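Local atomic coordinates of probable mRNA-capping enzyme (Mimivirus, PDB entry 2QY2), a protein that carries out all three steps of mRNA cap formation as RNA 5'-triphosphatase, guanylyltransferase and guanine-N7 methyltransferase, the present chain being the RNA triphosphatase domain. Residues Asp12-Ser17 against Thr224-Leu229; Pro49-Ile54 against Ile189-Val194; Asp74-Phe79 against Met172-Thr177. One frame throughout, in Å; residues are numbered along the deposited sequence.

Starting from the N terminus, the loop 12-17 meets helix 222-236 near the other end of the chain, so interaction 1 closes a loop that encloses almost the whole domain. Inside it, interaction 2 brings helix 48-61 against strand 187-197, and inside that again interaction 3 pairs strand 67-78 with strand 170-184: three loops nested one within the next, none crossing. Interactions 2 and 3 share the barrel sheet, where their strands 187-197 and 170-184 are neighbours and Asp-193 N lies 3.0 Å from Thr-177 O. Interaction 1 stands apart, its centre about 32 Å from that of interaction 3, on the opposite side of the chain's centre.

Interaction 1: Asp12-Ser17 against Thr224-Leu229; sequences DITIFS and TLESEL
Glu-226 reaches out from helix 222-236 and puts one carboxylate oxygen, OE2, in front of two successive amides of the incoming N-terminal segment. Ile-15 N donates to OE2 at 2.9 Å, nearly straight at 172° and close to the line of the acceptor's C-O bond. Phe-16 N gives the same oxygen a second, weak bond, N to OE2 3.4 Å. A water donates to Glu-226 OE2 as a third partner, its O 3.1 Å from OE2, and also donates to Phe-16 O, so it ties the helix side chain to the loop backbone. The three donors that share OE2 would favour a charged carboxylate.

The aliphatic part of the glutamate is used too. Its CG lies 3.7 Å from CE2 of Phe-16, and the two side chains run past each other in opposite directions with ring and carboxylate planes only 17° apart. At the tip of the ring, Phe-16 CZ touches Leu-229 CD1 at 3.8 Å. Ile-15, its CG1 set beside the backbone N (chi1 -62°), lays CD1 across Leu-229 at about a right angle, 3.6 Å from Leu-229 CB. Leu-225 and Leu-229 continue onto strand 37-46, and Ile-15 and Phe-16 onto strand 143-153.

Just after the contact, Ser-17 N-caps helix 18-33 with its side chain and gives its own N-H to Glu-20 OE1, the reciprocal pattern of a capping box. One firm and one weak bond from consecutive loop amides to a single carboxylate oxygen hold the lead-in to a capped helix against the C-terminal helix, on the outside of the barrel.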
loop_
_atom_site.group_PDB
_atom_site.type_symbol
_atom_site.label_atom_id
_atom_site.label_comp_id
_atom_site.label_asym_id
_atom_site.label_seq_id
_atom_site.Cartn_x
_atom_site.Cartn_y
_atom_site.Cartn_z
ATOM N N ASP A 12 -10.399 26.079 13.860
ATOM C CA ASP A 12 -8.920 25.897 13.973
ATOM C C ASP A 12 -8.595 24.759 14.944
ATOM O O ASP A 12 -8.579 24.937 16.167
ATOM C CB ASP A 12 -8.252 27.211 14.401
ATOM C CG ASP A 12 -8.478 28.333 13.399
ATOM O OD1 ASP A 12 -7.726 28.404 12.404
ATOM O OD2 ASP A 12 -9.415 29.133 13.603
ATOM N N ILE A 13 -8.345 23.585 14.366
ATOM C CA ILE A 13 -8.040 22.357 15.100
ATOM C C ILE A 13 -6.736 21.726 14.574
ATOM O O ILE A 13 -6.499 21.697 13.364
ATOM C CB ILE A 13 -9.280 21.369 15.027
ATOM C CG1 ILE A 13 -8.978 20.007 15.669
ATOM C CG2 ILE A 13 -9.791 21.232 13.586
ATOM C CD1 ILE A 13 -10.212 19.174 15.983
ATOM N N THR A 14 -5.888 21.261 15.497
ATOM C CA THR A 14 -4.603 20.640 15.154
ATOM C C THR A 14 -4.606 19.114 15.279
ATOM O O THR A 14 -5.349 18.545 16.082
ATOM C CB THR A 14 -3.437 21.196 16.019
ATOM O OG1 THR A 14 -3.748 21.048 17.409
ATOM C CG2 THR A 14 -3.171 22.668 15.705
ATOM N N ILE A 15 -3.778 18.467 14.461
ATOM C CA ILE A 15 -3.639 17.008 14.456
ATOM C C ILE A 15 -2.350 16.613 15.173
ATOM O O ILE A 15 -2.339 15.699 16.002
ATOM C CB ILE A 15 -3.621 16.435 12.997
ATOM C CG1 ILE A 15 -4.942 16.747 12.301
ATOM C CG2 ILE A 15 -3.411 14.905 12.990
ATOM C CD1 ILE A 15 -4.956 16.399 10.853
ATOM N N PHE A 16 -1.274 17.323 14.849
ATOM C CA PHE A 16 0.039 17.042 15.409
ATOM C C PHE A 16 0.420 17.908 16.598
ATOM O O PHE A 16 0.080 19.093 16.660
ATOM C CB PHE A 16 1.116 17.182 14.321
ATOM C CG PHE A 16 0.805 16.451 13.033
ATOM C CD1 PHE A 16 0.413 15.096 13.035
ATOM C CD2 PHE A 16 0.891 17.122 11.807
ATOM C CE1 PHE A 16 0.106 14.417 11.816
ATOM C CE2 PHE A 16 0.589 16.460 10.582
ATOM C CZ PHE A 16 0.196 15.105 10.591
ATOM N N SER A 17 1.146 17.296 17.535
ATOM C CA SER A 17 1.665 17.979 18.718
ATOM C C SER A 17 2.972 18.620 18.234
ATOM O O SER A 17 3.392 18.356 17.104
ATOM C CB SER A 17 1.959 16.970 19.834
ATOM O OG SER A 17 3.076 16.150 19.525
ATOM N N THR A 224 -0.296 21.893 4.961
ATOM C CA THR A 224 -1.158 21.480 3.842
ATOM C C THR A 224 -1.559 20.015 4.125
ATOM O O THR A 224 -2.699 19.623 3.875
ATOM C CB THR A 224 -0.426 21.564 2.478
ATOM O OG1 THR A 224 -0.009 22.913 2.238
ATOM C CG2 THR A 224 -1.336 21.106 1.321
ATOM N N LEU A 225 -0.620 19.235 4.665
ATOM C CA LEU A 225 -0.871 17.831 5.032
ATOM C C LEU A 225 -1.952 17.776 6.111
ATOM O O LEU A 225 -2.908 17.026 5.974
ATOM C CB LEU A 225 0.420 17.136 5.507
ATOM C CG LEU A 225 0.334 15.665 5.968
ATOM C CD1 LEU A 225 -0.029 14.765 4.789
ATOM C CD2 LEU A 225 1.641 15.222 6.582
ATOM N N GLU A 226 -1.843 18.657 7.114
ATOM C CA GLU A 226 -2.818 18.749 8.201
ATOM C C GLU A 226 -4.236 19.007 7.704
ATOM O O GLU A 226 -5.163 18.318 8.124
ATOM C CB GLU A 226 -2.463 19.861 9.186
ATOM C CG GLU A 226 -1.611 19.422 10.336
ATOM C CD GLU A 226 -1.690 20.365 11.527
ATOM O OE1 GLU A 226 -1.490 21.588 11.344
ATOM O OE2 GLU A 226 -1.953 19.875 12.647
ATOM N N SER A 227 -4.374 19.965 6.784
ATOM C CA SER A 227 -5.661 20.350 6.197
ATOM C C SER A 227 -6.284 19.237 5.351
ATOM O O SER A 227 -7.501 19.038 5.380
ATOM C CB SER A 227 -5.505 21.622 5.355
ATOM O OG SER A 227 -5.154 22.734 6.164
ATOM N N GLU A 228 -5.436 18.489 4.645
ATOM C CA GLU A 228 -5.881 17.380 3.797
ATOM C C GLU A 228 -6.326 16.194 4.639
ATOM O O GLU A 228 -7.340 15.569 4.336
ATOM C CB GLU A 228 -4.806 16.969 2.806
ATOM C CG GLU A 228 -4.690 17.929 1.637
ATOM C CD GLU A 228 -3.696 17.482 0.589
ATOM O OE1 GLU A 228 -2.974 16.487 0.818
ATOM O OE2 GLU A 228 -3.636 18.137 -0.473
ATOM N N LEU A 229 -5.619 15.959 5.744
ATOM C CA LEU A 229 -5.972 14.880 6.670
ATOM C C LEU A 229 -7.270 15.248 7.391
ATOM O O LEU A 229 -8.148 14.403 7.530
ATOM C CB LEU A 229 -4.850 14.620 7.674
ATOM C CG LEU A 229 -3.549 14.012 7.151
ATOM C CD1 LEU A 229 -2.542 13.885 8.274
ATOM C CD2 LEU A 229 -3.832 12.668 6.527
HETATM O O HOH W 1 -0.022 21.464 14.401
#

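Interaction 2: Pro49-Ile54 against Ile189-Val194; sequences PNFMRI and IDITDV
Phe-51 does most of the work where helix 48-61 lies on strand 187-197. Its CG stands anti to the backbone N (chi1 172°), which swings the ring from the flank of the helix across to the strand. There the ring spans three residues in a row. Phe-51 CD1 comes to 3.5 Å from Ile-191 CG1, and the same ring carbon also meets Ile-191 CD1, at 3.8 Å. One atom further round, Phe-51 CE1 passes over the strand backbone beside Thr-192 and lies 3.9 Å from Asp-193 N. At the far end, Phe-51 CZ rests on Asp-193 CB at 3.8 Å. The approach to Ile-191 is oblique, and the carboxylate plane of Asp-193 stands almost upright to the ring, 85° from it, so the aspartate offers its methylene to the aromatic while OD1 takes a hydrogen bond from the Ser-208 hydroxyl. Tyr-210, from strand 209-216, also meets the ring.

Arg-53 takes no part in the strand contact; it pairs with Asp-238 at the C terminus, which ties this helix to the chain end.

Ile-54 closes the patch. Ile-54 CG2 reaches 4.2 Å from Ile-191 CG1, so the isoleucine of the strand is held by two side chains that lie three residues apart on the helix. Elsewhere Ile-54 touches Leu-212. The axes of the two short segments, helix 49-54 and strand 189-194, come within 9.3 Å, with their directions at 137°: the helix covers the outer face of the barrel wall, whereas Thr-192 points to the other face of the strand, beside Lys-176.

The closest contacts are all between carbon atoms, and no polar bond joins the two segments, so the contact rests on shape and buried apolar surface, while the one carboxylate involved has its polar end engaged elsewhere.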
loop_
_atom_site.group_PDB
_atom_site.type_symbol
_atom_site.label_atom_id
_atom_site.label_comp_id
_atom_site.label_asym_id
_atom_site.label_seq_id
_atom_site.Cartn_x
_atom_site.Cartn_y
_atom_site.Cartn_z
ATOM N N PRO A 49 -18.820 0.223 6.534
ATOM C CA PRO A 49 -19.589 1.447 6.241
ATOM C C PRO A 49 -18.713 2.677 5.927
ATOM O O PRO A 49 -19.105 3.518 5.118
ATOM C CB PRO A 49 -20.464 1.634 7.490
ATOM C CG PRO A 49 -19.811 0.833 8.552
ATOM C CD PRO A 49 -19.257 -0.354 7.826
ATOM N N ASN A 50 -17.502 2.713 6.495
ATOM C CA ASN A 50 -16.529 3.791 6.245
ATOM C C ASN A 50 -16.068 3.682 4.790
ATOM O O ASN A 50 -16.028 4.681 4.064
ATOM C CB ASN A 50 -15.284 3.644 7.130
ATOM C CG ASN A 50 -15.483 4.130 8.554
ATOM O OD1 ASN A 50 -16.325 4.977 8.847
ATOM N ND2 ASN A 50 -14.664 3.603 9.452
ATOM N N PHE A 51 -15.773 2.447 4.373
ATOM C CA PHE A 51 -15.334 2.111 3.016
ATOM C C PHE A 51 -16.367 2.579 1.996
ATOM O O PHE A 51 -16.011 3.199 0.992
ATOM C CB PHE A 51 -15.115 0.582 2.887
ATOM C CG PHE A 51 -14.838 0.097 1.466
ATOM C CD1 PHE A 51 -13.590 0.321 0.856
ATOM C CD2 PHE A 51 -15.828 -0.589 0.741
ATOM C CE1 PHE A 51 -13.329 -0.124 -0.462
ATOM C CE2 PHE A 51 -15.582 -1.042 -0.584
ATOM C CZ PHE A 51 -14.331 -0.806 -1.186
ATOM N N MET A 52 -17.640 2.285 2.268
ATOM C CA MET A 52 -18.731 2.670 1.374
ATOM C C MET A 52 -18.917 4.169 1.260
ATOM O O MET A 52 -19.031 4.686 0.158
ATOM C CB MET A 52 -20.032 1.993 1.784
ATOM C CG MET A 52 -19.974 0.500 1.619
ATOM S SD MET A 52 -20.480 -0.093 0.007
ATOM C CE MET A 52 -19.072 -0.173 -0.883
ATOM N N ARG A 53 -18.806 4.860 2.392
ATOM C CA ARG A 53 -18.949 6.314 2.435
ATOM C C ARG A 53 -17.818 7.008 1.675
ATOM O O ARG A 53 -18.084 7.860 0.836
ATOM C CB ARG A 53 -18.987 6.807 3.879
ATOM C CG ARG A 53 -19.177 8.315 3.989
ATOM C CD ARG A 53 -19.051 8.776 5.402
ATOM N NE ARG A 53 -20.180 8.360 6.222
ATOM C CZ ARG A 53 -20.309 8.625 7.517
ATOM N NH1 ARG A 53 -19.372 9.314 8.163
ATOM N NH2 ARG A 53 -21.386 8.200 8.164
ATOM N N ILE A 54 -16.575 6.604 1.949
ATOM C CA ILE A 54 -15.388 7.176 1.299
ATOM C C ILE A 54 -15.383 6.977 -0.221
ATOM O O ILE A 54 -15.166 7.953 -0.961
ATOM C CB ILE A 54 -14.060 6.612 1.925
ATOM C CG1 ILE A 54 -13.946 7.050 3.385
ATOM C CG2 ILE A 54 -12.819 7.147 1.193
ATOM C CD1 ILE A 54 -13.106 6.120 4.215
ATOM N N ILE A 189 -5.671 9.731 -2.669
ATOM C CA ILE A 189 -6.393 8.973 -1.648
ATOM C C ILE A 189 -6.539 7.552 -2.201
ATOM O O ILE A 189 -7.026 7.367 -3.307
ATOM C CB ILE A 189 -7.816 9.574 -1.374
ATOM C CG1 ILE A 189 -7.703 10.979 -0.764
ATOM C CG2 ILE A 189 -8.671 8.635 -0.496
ATOM C CD1 ILE A 189 -7.193 11.031 0.656
ATOM N N ASP A 190 -6.075 6.566 -1.443
ATOM C CA ASP A 190 -6.172 5.167 -1.846
ATOM C C ASP A 190 -7.103 4.485 -0.873
ATOM O O ASP A 190 -6.843 4.493 0.331
ATOM C CB ASP A 190 -4.805 4.465 -1.767
ATOM C CG ASP A 190 -3.831 4.905 -2.851
ATOM O OD1 ASP A 190 -4.233 5.516 -3.867
ATOM O OD2 ASP A 190 -2.635 4.604 -2.681
ATOM N N ILE A 191 -8.190 3.916 -1.387
ATOM C CA ILE A 191 -9.146 3.193 -0.553
ATOM C C ILE A 191 -9.207 1.773 -1.122
ATOM O O ILE A 191 -9.484 1.581 -2.310
ATOM C CB ILE A 191 -10.526 3.943 -0.458
ATOM C CG1 ILE A 191 -11.541 3.179 0.398
ATOM C CG2 ILE A 191 -11.087 4.238 -1.807
ATOM C CD1 ILE A 191 -11.190 3.057 1.891
ATOM N N THR A 192 -8.932 0.791 -0.265
ATOM C CA THR A 192 -8.855 -0.601 -0.697
ATOM C C THR A 192 -9.617 -1.659 0.112
ATOM O O THR A 192 -9.566 -1.677 1.341
ATOM C CB THR A 192 -7.352 -1.043 -0.752
ATOM O OG1 THR A 192 -6.560 -0.016 -1.355
ATOM C CG2 THR A 192 -7.178 -2.294 -1.585
ATOM N N ASP A 193 -10.301 -2.543 -0.616
ATOM C CA ASP A 193 -11.019 -3.698 -0.057
ATOM C C ASP A 193 -9.933 -4.782 -0.226
ATOM O O ASP A 193 -9.587 -5.140 -1.362
ATOM C CB ASP A 193 -12.262 -4.023 -0.924
ATOM C CG ASP A 193 -12.972 -5.332 -0.531
ATOM O OD1 ASP A 193 -12.340 -6.266 0.007
ATOM O OD2 ASP A 193 -14.180 -5.438 -0.809
ATOM N N VAL A 194 -9.405 -5.269 0.900
ATOM C CA VAL A 194 -8.334 -6.265 0.912
ATOM C C VAL A 194 -8.728 -7.604 1.543
ATOM O O VAL A 194 -9.299 -7.652 2.632
ATOM C CB VAL A 194 -7.077 -5.765 1.724
ATOM C CG1 VAL A 194 -5.881 -6.695 1.519
ATOM C CG2 VAL A 194 -6.685 -4.349 1.373
#

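Interaction 3: Asp74-Phe79 against Met172-Thr177; sequences DISLIF and MYRYKT. With ACT (acetate ion), chain D.
Asp-74 and Arg-174 exchange backbone bonds both ways, Asp-74 N to Arg-174 O at 2.8 Å and Arg-174 N to Asp-74 O at 3.0 Å. Two residues along, Ser-76 and Met-172 form a second such hydrogen-bonded pair, Ser-76 N to Met-172 O at 2.9 Å, answered by Met-172 N to Ser-76 O. Between them Ile-75 and Tyr-173 make the non-hydrogen-bonded pair.

Side chains add a charged layer. Lys-176, its chain extended beyond CG, brings NZ to 3.5 Å from Asp-74 OD2, a salt bridge doubled by a water that donates to OD2 and accepts from NZ. The other carboxylate oxygen, OD1, is bonded to Ser-88. A second water takes a hydrogen bond from Arg-174 NH1 at 3.0 Å and is bonded also to Ser-76 OG, sitting with OG at the guanidinium edge.

These antiparallel strands belong to an eight-stranded barrel, the beta tunnel of this RNA triphosphatase domain, and the face that carries Asp-74, Ser-76, Arg-174 and Lys-176 looks into it. An acetate, probably from the crystallisation liquor, lies there: Lys-176 NZ gives acetate O a weak bond, and acetate OXT sits 4.2 Å above the plane of the Arg-174 guanidinium, over its centre. Basic groups around a carboxylate are consistent with a pocket for anions.

On the opposite guanidinium face Met-172 folds its CG over the rim. Met-172 CB in turn runs beside Ile-78, CD1 of which is 4.1 Å away. On the tunnel's outer side the Ile-75 and Tyr-173 side chains meet at a slant, Ile-75 CG2 3.9 Å from Tyr-173 CE1, and that tyrosine continues onto Ile-200.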
loop_
_atom_site.group_PDB
_atom_site.type_symbol
_atom_site.label_atom_id
_atom_site.label_comp_id
_atom_site.label_asym_id
_atom_site.label_seq_id
_atom_site.Cartn_x
_atom_site.Cartn_y
_atom_site.Cartn_z
ATOM N N ASP A 74 -1.354 -9.260 -4.679
ATOM C CA ASP A 74 -0.028 -8.935 -4.163
ATOM C C ASP A 74 0.530 -10.171 -3.465
ATOM O O ASP A 74 -0.126 -10.737 -2.583
ATOM C CB ASP A 74 -0.096 -7.787 -3.142
ATOM C CG ASP A 74 0.083 -6.416 -3.767
ATOM O OD1 ASP A 74 0.374 -6.323 -4.970
ATOM O OD2 ASP A 74 -0.053 -5.411 -3.042
ATOM N N ILE A 75 1.692 -10.635 -3.927
ATOM C CA ILE A 75 2.365 -11.786 -3.327
ATOM C C ILE A 75 3.611 -11.205 -2.696
ATOM O O ILE A 75 4.506 -10.730 -3.397
ATOM C CB ILE A 75 2.773 -12.884 -4.362
ATOM C CG1 ILE A 75 1.543 -13.429 -5.088
ATOM C CG2 ILE A 75 3.475 -14.038 -3.668
ATOM C CD1 ILE A 75 1.474 -12.989 -6.513
ATOM N N SER A 76 3.643 -11.244 -1.369
ATOM C CA SER A 76 4.753 -10.714 -0.602
ATOM C C SER A 76 5.660 -11.802 -0.043
ATOM O O SER A 76 5.194 -12.684 0.669
ATOM C CB SER A 76 4.210 -9.844 0.538
ATOM O OG SER A 76 3.538 -8.713 0.014
ATOM N N LEU A 77 6.938 -11.775 -0.429
ATOM C CA LEU A 77 7.923 -12.729 0.088
ATOM C C LEU A 77 8.665 -11.961 1.158
ATOM O O LEU A 77 9.338 -10.971 0.859
ATOM C CB LEU A 77 8.930 -13.159 -0.980
ATOM C CG LEU A 77 8.524 -13.763 -2.314
ATOM C CD1 LEU A 77 9.801 -14.249 -2.964
ATOM C CD2 LEU A 77 7.547 -14.915 -2.150
ATOM N N ILE A 78 8.476 -12.373 2.406
ATOM C CA ILE A 78 9.108 -11.723 3.545
ATOM C C ILE A 78 10.347 -12.534 3.930
ATOM O O ILE A 78 10.249 -13.698 4.310
ATOM C CB ILE A 78 8.120 -11.577 4.737
ATOM C CG1 ILE A 78 6.823 -10.903 4.267
ATOM C CG2 ILE A 78 8.733 -10.698 5.831
ATOM C CD1 ILE A 78 5.551 -11.611 4.689
ATOM N N PHE A 79 11.503 -11.895 3.769
ATOM C CA PHE A 79 12.823 -12.472 4.045
ATOM C C PHE A 79 13.190 -12.346 5.531
ATOM O O PHE A 79 12.556 -11.557 6.242
ATOM C CB PHE A 79 13.857 -11.765 3.150
ATOM C CG PHE A 79 13.779 -12.180 1.715
ATOM C CD1 PHE A 79 12.823 -11.604 0.855
ATOM C CD2 PHE A 79 14.609 -13.201 1.226
ATOM C CE1 PHE A 79 12.686 -12.051 -0.481
ATOM C CE2 PHE A 79 14.487 -13.658 -0.114
ATOM C CZ PHE A 79 13.518 -13.081 -0.965
ATOM N N MET A 172 2.822 -13.893 2.196
ATOM C CA MET A 172 1.536 -13.274 2.517
ATOM C C MET A 172 0.871 -12.881 1.211
ATOM O O MET A 172 1.493 -12.253 0.352
ATOM C CB MET A 172 1.725 -12.044 3.413
ATOM C CG MET A 172 0.423 -11.444 3.965
ATOM S SD MET A 172 -0.684 -12.616 4.800
ATOM C CE MET A 172 0.264 -12.982 6.293
ATOM N N TYR A 173 -0.385 -13.293 1.057
ATOM C CA TYR A 173 -1.164 -13.004 -0.140
ATOM C C TYR A 173 -2.233 -11.990 0.191
ATOM O O TYR A 173 -2.877 -12.079 1.243
ATOM C CB TYR A 173 -1.822 -14.274 -0.685
ATOM C CG TYR A 173 -0.863 -15.408 -0.902
ATOM C CD1 TYR A 173 -0.143 -15.523 -2.108
ATOM C CD2 TYR A 173 -0.622 -16.346 0.119
ATOM C CE1 TYR A 173 0.807 -16.550 -2.289
ATOM C CE2 TYR A 173 0.329 -17.378 -0.045
ATOM C CZ TYR A 173 1.036 -17.470 -1.253
ATOM O OH TYR A 173 1.962 -18.466 -1.418
ATOM N N ARG A 174 -2.378 -10.995 -0.684
ATOM C CA ARG A 174 -3.373 -9.938 -0.522
ATOM C C ARG A 174 -4.077 -9.648 -1.838
ATOM O O ARG A 174 -3.438 -9.165 -2.778
ATOM C CB ARG A 174 -2.727 -8.643 0.005
ATOM C CG ARG A 174 -2.322 -8.672 1.460
ATOM C CD ARG A 174 -1.677 -7.379 1.887
ATOM N NE ARG A 174 -1.242 -7.413 3.282
ATOM C CZ ARG A 174 -0.033 -7.782 3.695
ATOM N NH1 ARG A 174 0.894 -8.167 2.821
ATOM N NH2 ARG A 174 0.246 -7.776 4.992
ATOM N N TYR A 175 -5.368 -9.996 -1.922
ATOM C CA TYR A 175 -6.173 -9.717 -3.118
ATOM C C TYR A 175 -6.848 -8.377 -2.834
ATOM O O TYR A 175 -7.628 -8.239 -1.888
ATOM C CB TYR A 175 -7.208 -10.818 -3.419
ATOM C CG TYR A 175 -7.949 -10.584 -4.724
ATOM C CD1 TYR A 175 -7.304 -10.788 -5.963
ATOM C CD2 TYR A 175 -9.259 -10.043 -4.731
ATOM C CE1 TYR A 175 -7.937 -10.445 -7.189
ATOM C CE2 TYR A 175 -9.907 -9.696 -5.954
ATOM C CZ TYR A 175 -9.234 -9.902 -7.174
ATOM O OH TYR A 175 -9.841 -9.574 -8.363
ATOM N N LYS A 176 -6.525 -7.406 -3.679
ATOM C CA LYS A 176 -6.982 -6.037 -3.539
ATOM C C LYS A 176 -7.872 -5.484 -4.641
ATOM O O LYS A 176 -7.631 -5.723 -5.821
ATOM C CB LYS A 176 -5.746 -5.132 -3.419
ATOM C CG LYS A 176 -4.839 -5.437 -2.220
ATOM C CD LYS A 176 -3.735 -4.411 -2.078
ATOM C CE LYS A 176 -2.878 -4.691 -0.867
ATOM N NZ LYS A 176 -1.889 -3.604 -0.647
ATOM N N THR A 177 -8.896 -4.737 -4.224
ATOM C CA THR A 177 -9.826 -4.035 -5.114
ATOM C C THR A 177 -9.567 -2.611 -4.613
ATOM O O THR A 177 -10.072 -2.207 -3.555
ATOM C CB THR A 177 -11.287 -4.491 -4.874
ATOM O OG1 THR A 177 -11.384 -5.897 -5.141
ATOM C CG2 THR A 177 -12.267 -3.731 -5.777
HETATM C C ACT D . 0.670 -3.522 3.136
HETATM O O ACT D . 0.016 -3.942 2.039
HETATM O OXT ACT D . 1.778 -3.939 3.376
HETATM C CH3 ACT D . 0.019 -2.527 4.066
HETATM O O HOH W 2 0.924 -8.999 -0.056
HETATM O O HOH W 3 -0.768 -2.747 -3.009
#